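Local coordinates for protein Rab GDP-dissociation inhibitor (Saccharomyces cerevisiae, PDB 2BCG) that binds Rab GTPases, inhibits release of their GDP, extracts GDP-bound forms from membranes and is essential in the yeast secretory pathway, at residues 28-32 with 33-37; 248-251 with 252-256. All blocks are in the same frame, centred on the assembly; numbering follows the deposited sequence.

Contact 1: 28-32 with 33-37; sequences GLLSV and DGKKV
Ser31 and Val37 meet across the turn that ends helix 21-32: the hydroxyl OG of Ser31 lies 3.6 Å from the methyl CG2 of Val37. The serine OG stands beside its own backbone N (chi1 -73°), and there it reaches a water that also donates to Lys35 O and accepts from Val37 N, so one water ties the helix side to the start of the strand; the same OG bonds to Ser252 of helix 243-254. One residue earlier, Leu30 CB packs 4.2 Å from Val37 CG2, and Leu30 CD2 lies near Asp33 OD1. The helix closes in a Schellman motif, with Gly34 at positive phi: Lys35 N gives a hydrogen bond of 3.0 Å to Leu30 O, and Gly34 N bonds to Ser31 O. This turn leads from helix 21-32 into strand 37-40 of the Rossmann-like parallel sheet. Asp33 folds its carboxylate back over the last turn (chi1 -79°). A second water donates to Asp33 OD2 at 2.7 Å and to Leu29 O, which also takes the Asp33 N-H, while OD1 bonds to Tyr434.

Contact 2: 248-251 with 252-256; sequences FARL and SAIYG
Leu251 and Tyr255 sit one turn apart at the end of helix 243-254, and the tyrosine can be followed outward from its backbone. Its N-H donates to Leu251 O, with Tyr255 N 3.1 Å from that oxygen. Tyr255 CB lies 3.8 Å from Leu251 O, and with CG beside the backbone N (chi1 -77°) the ring projects out across the side of the helix, next to Leu251. Leu251 O then lies in the ring plane at its edge, 3.4 Å from Tyr255 CD2. Further out, Tyr255 CE2 meets the methyl CD1 of Leu251 at 3.8 Å, the two side chains crossing at a slant. CB also lies against Ser31 and the ring edge at CD2 against Val32, both of helix 21-32; the side chain touches Arg447 as well, and an apolar side chain of the partner protein. Cutting Tyr255 back to an alanine would probably leave Leu251 CD1 and Val32 CG2 without their aromatic neighbour and open a gap beside the end of helix 21-32.

On another side of the helix, Arg250 runs extended from CG to NE, and Ile254 CD1 packs 3.9 Å from Arg250 CG. Ile254 CG1, lying beside its own backbone N, comes 3.3 Å from Arg250 O, the acceptor of the Ile254 N-H. Beyond these two segments, Arg250 NH2 pairs with an acidic side chain of the other protein's chain and with its backbone. Ser252 instead turns inward, its OG hydrogen-bonded to Ser27.

These residues belong to the region that interacts with YPT1, and their i to i+4 ladder stops in a Schellman motif with Gly256 at positive phi, Gly256 N bonding to Ala253 O: a helix C-terminus that turns one side, with Arg250, Ala253 and Ile254, to the bound protein.

How the contacts relate
Along the chain, contact 1 comes first, turning the end of helix 21-32 toward strand 37-40; more than two hundred residues later, contact 2 finishes helix 243-254 ahead of strand 258-260. The two lie in series, neither enclosing nor crossing the other, yet their centres are only about 8 Å apart. Each precedes a strand of the same parallel sheet, where 37-40 and 258-260 are neighbours and Val37 shares a backbone hydrogen bond with Thr258. The helix ends also touch directly: Ser31 OG and Ser252 OG are 2.9 Å apart, a probable hydrogen bond, and Val32 CG2 packs on Tyr255 CD2. The two helix ends, far apart in sequence, thus pack side by side ahead of neighbouring strands.

Contact 1: 28-32 with 33-37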
loop_
_atom_site.group_PDB
_atom_site.type_symbol
_atom_site.label_atom_id
_atom_site.label_comp_id
_atom_site.label_asym_id
_atom_site.label_seq_id
_atom_site.Cartn_x
_atom_site.Cartn_y
_atom_site.Cartn_z
ATOM N N GLY A 28 9.877 -3.398 7.630
ATOM C CA GLY A 28 9.118 -3.015 8.840
ATOM C C GLY A 28 9.173 -4.049 9.954
ATOM O O GLY A 28 9.427 -3.705 11.102
ATOM N N LEU A 29 8.952 -5.321 9.611
ATOM C CA LEU A 29 8.956 -6.385 10.627
ATOM C C LEU A 29 10.309 -6.523 11.284
ATOM O O LEU A 29 10.405 -6.709 12.515
ATOM C CB LEU A 29 8.531 -7.734 10.016
ATOM C CG LEU A 29 7.074 -7.785 9.553
ATOM C CD1 LEU A 29 6.842 -9.082 8.852
ATOM C CD2 LEU A 29 6.085 -7.568 10.725
ATOM N N LEU A 30 11.367 -6.441 10.483
ATOM C CA LEU A 30 12.711 -6.588 11.041
ATOM C C LEU A 30 13.111 -5.376 11.896
ATOM O O LEU A 30 13.737 -5.554 12.927
ATOM C CB LEU A 30 13.703 -6.829 9.925
ATOM C CG LEU A 30 13.517 -8.204 9.244
ATOM C CD1 LEU A 30 14.288 -8.248 7.938
ATOM C CD2 LEU A 30 14.005 -9.365 10.183
ATOM N N SER A 31 12.727 -4.156 11.498
ATOM C CA SER A 31 12.942 -2.980 12.319
ATOM C C SER A 31 12.188 -3.153 13.651
ATOM O O SER A 31 12.751 -2.880 14.738
ATOM C CB SER A 31 12.522 -1.702 11.587
ATOM O OG SER A 31 13.473 -1.388 10.576
ATOM N N VAL A 32 10.939 -3.615 13.570
ATOM C CA VAL A 32 10.158 -3.884 14.797
ATOM C C VAL A 32 10.858 -4.909 15.708
ATOM O O VAL A 32 10.811 -4.761 16.944
ATOM C CB VAL A 32 8.708 -4.329 14.464
ATOM C CG1 VAL A 32 7.995 -4.876 15.723
ATOM C CG2 VAL A 32 7.939 -3.148 13.919
ATOM N N ASP A 33 11.474 -5.919 15.109
ATOM C CA ASP A 33 12.232 -6.942 15.867
ATOM C C ASP A 33 13.475 -6.328 16.560
ATOM O O ASP A 33 14.111 -6.996 17.384
ATOM C CB ASP A 33 12.761 -8.033 14.928
ATOM C CG ASP A 33 11.715 -9.074 14.522
ATOM O OD1 ASP A 33 11.992 -9.776 13.520
ATOM O OD2 ASP A 33 10.654 -9.210 15.179
ATOM N N GLY A 34 13.822 -5.076 16.245
ATOM C CA GLY A 34 15.024 -4.444 16.813
ATOM C C GLY A 34 16.251 -4.448 15.914
ATOM O O GLY A 34 17.328 -4.030 16.358
ATOM N N LYS A 35 16.109 -4.892 14.654
ATOM C CA LYS A 35 17.220 -4.937 13.722
ATOM C C LYS A 35 17.465 -3.532 13.149
ATOM O O LYS A 35 16.527 -2.733 13.025
ATOM C CB LYS A 35 16.960 -5.943 12.599
ATOM C CG LYS A 35 16.743 -7.401 13.040
ATOM C CD LYS A 35 18.004 -7.921 13.723
ATOM C CE LYS A 35 17.820 -9.315 14.322
ATOM N NZ LYS A 35 18.841 -9.558 15.410
ATOM N N LYS A 36 18.730 -3.238 12.830
ATOM C CA LYS A 36 19.151 -1.953 12.229
ATOM C C LYS A 36 19.150 -2.125 10.709
ATOM O O LYS A 36 19.978 -2.852 10.161
ATOM C CB LYS A 36 20.578 -1.622 12.723
ATOM C CG LYS A 36 21.158 -0.298 12.233
ATOM C CD LYS A 36 22.588 -0.161 12.729
ATOM C CE LYS A 36 23.161 1.192 12.357
ATOM N NZ LYS A 36 24.623 1.255 12.651
ATOM N N VAL A 37 18.193 -1.480 10.032
ATOM C CA VAL A 37 17.905 -1.754 8.607
ATOM C C VAL A 37 18.234 -0.544 7.729
ATOM O O VAL A 37 17.910 0.585 8.099
ATOM C CB VAL A 37 16.394 -2.103 8.405
ATOM C CG1 VAL A 37 16.061 -2.283 6.924
ATOM C CG2 VAL A 37 16.076 -3.406 9.159
HETATM O O HOH W 1 8.592 -8.687 13.493
HETATM O O HOH W 2 15.977 -0.503 11.540
#

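Contact 2: 248-251 with 252-256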
loop_
_atom_site.group_PDB
_atom_site.type_symbol
_atom_site.label_atom_id
_atom_site.label_comp_id
_atom_site.label_asym_id
_atom_site.label_seq_id
_atom_site.Cartn_x
_atom_site.Cartn_y
_atom_site.Cartn_z
ATOM N N PHE A 248 4.423 0.581 5.161
ATOM C CA PHE A 248 5.382 -0.308 5.826
ATOM C C PHE A 248 6.768 0.348 5.911
ATOM O O PHE A 248 7.514 0.093 6.877
ATOM C CB PHE A 248 5.400 -1.689 5.180
ATOM C CG PHE A 248 4.213 -2.522 5.590
ATOM C CD1 PHE A 248 4.194 -3.162 6.852
ATOM C CD2 PHE A 248 3.080 -2.595 4.771
ATOM C CE1 PHE A 248 3.077 -3.908 7.257
ATOM C CE2 PHE A 248 1.937 -3.319 5.193
ATOM C CZ PHE A 248 1.952 -4.002 6.424
ATOM N N ALA A 249 7.124 1.166 4.917
ATOM C CA ALA A 249 8.399 1.930 4.976
ATOM C C ALA A 249 8.364 2.907 6.155
ATOM O O ALA A 249 9.364 3.069 6.869
ATOM C CB ALA A 249 8.640 2.687 3.668
ATOM N N ARG A 250 7.217 3.560 6.354
ATOM C CA ARG A 250 7.088 4.443 7.519
ATOM C C ARG A 250 7.256 3.625 8.841
ATOM O O ARG A 250 7.992 4.057 9.755
ATOM C CB ARG A 250 5.773 5.199 7.489
ATOM C CG ARG A 250 5.643 6.089 8.713
ATOM C CD ARG A 250 4.398 6.914 8.652
ATOM N NE ARG A 250 4.303 7.691 9.885
ATOM C CZ ARG A 250 4.928 8.863 10.076
ATOM N NH1 ARG A 250 5.663 9.442 9.095
ATOM N NH2 ARG A 250 4.810 9.455 11.261
ATOM N N LEU A 251 6.618 2.434 8.918
ATOM C CA LEU A 251 6.779 1.560 10.119
ATOM C C LEU A 251 8.270 1.268 10.354
ATOM O O LEU A 251 8.794 1.406 11.477
ATOM C CB LEU A 251 6.017 0.247 9.919
ATOM C CG LEU A 251 6.170 -0.758 11.062
ATOM C CD1 LEU A 251 5.392 -0.346 12.316
ATOM C CD2 LEU A 251 5.722 -2.129 10.553
ATOM N N SER A 252 8.969 0.889 9.289
ATOM C CA SER A 252 10.397 0.627 9.420
ATOM C C SER A 252 11.145 1.882 9.918
ATOM O O SER A 252 11.968 1.785 10.836
ATOM C CB SER A 252 10.989 0.196 8.079
ATOM O OG SER A 252 12.341 -0.154 8.261
ATOM N N ALA A 253 10.859 3.031 9.317
ATOM C CA ALA A 253 11.560 4.292 9.710
ATOM C C ALA A 253 11.313 4.615 11.185
ATOM O O ALA A 253 12.219 5.015 11.912
ATOM C CB ALA A 253 11.092 5.437 8.816
ATOM N N ILE A 254 10.083 4.407 11.642
ATOM C CA ILE A 254 9.762 4.679 13.042
ATOM C C ILE A 254 10.633 3.830 13.957
ATOM O O ILE A 254 11.094 4.290 15.014
ATOM C CB ILE A 254 8.253 4.412 13.311
ATOM C CG1 ILE A 254 7.421 5.525 12.678
ATOM C CG2 ILE A 254 7.963 4.309 14.806
ATOM C CD1 ILE A 254 5.987 5.193 12.504
ATOM N N TYR A 255 10.823 2.578 13.568
ATOM C CA TYR A 255 11.574 1.644 14.394
ATOM C C TYR A 255 13.052 1.613 14.082
ATOM O O TYR A 255 13.752 0.690 14.497
ATOM C CB TYR A 255 10.962 0.235 14.336
ATOM C CG TYR A 255 9.730 0.135 15.188
ATOM C CD1 TYR A 255 9.812 -0.347 16.505
ATOM C CD2 TYR A 255 8.490 0.541 14.703
ATOM C CE1 TYR A 255 8.669 -0.459 17.291
ATOM C CE2 TYR A 255 7.336 0.443 15.487
ATOM C CZ TYR A 255 7.433 -0.043 16.790
ATOM O OH TYR A 255 6.273 -0.157 17.570
ATOM N N GLY A 256 13.536 2.631 13.384
ATOM C CA GLY A 256 14.966 2.833 13.266
ATOM C C GLY A 256 15.530 2.690 11.859
ATOM O O GLY A 256 16.724 2.860 11.665
#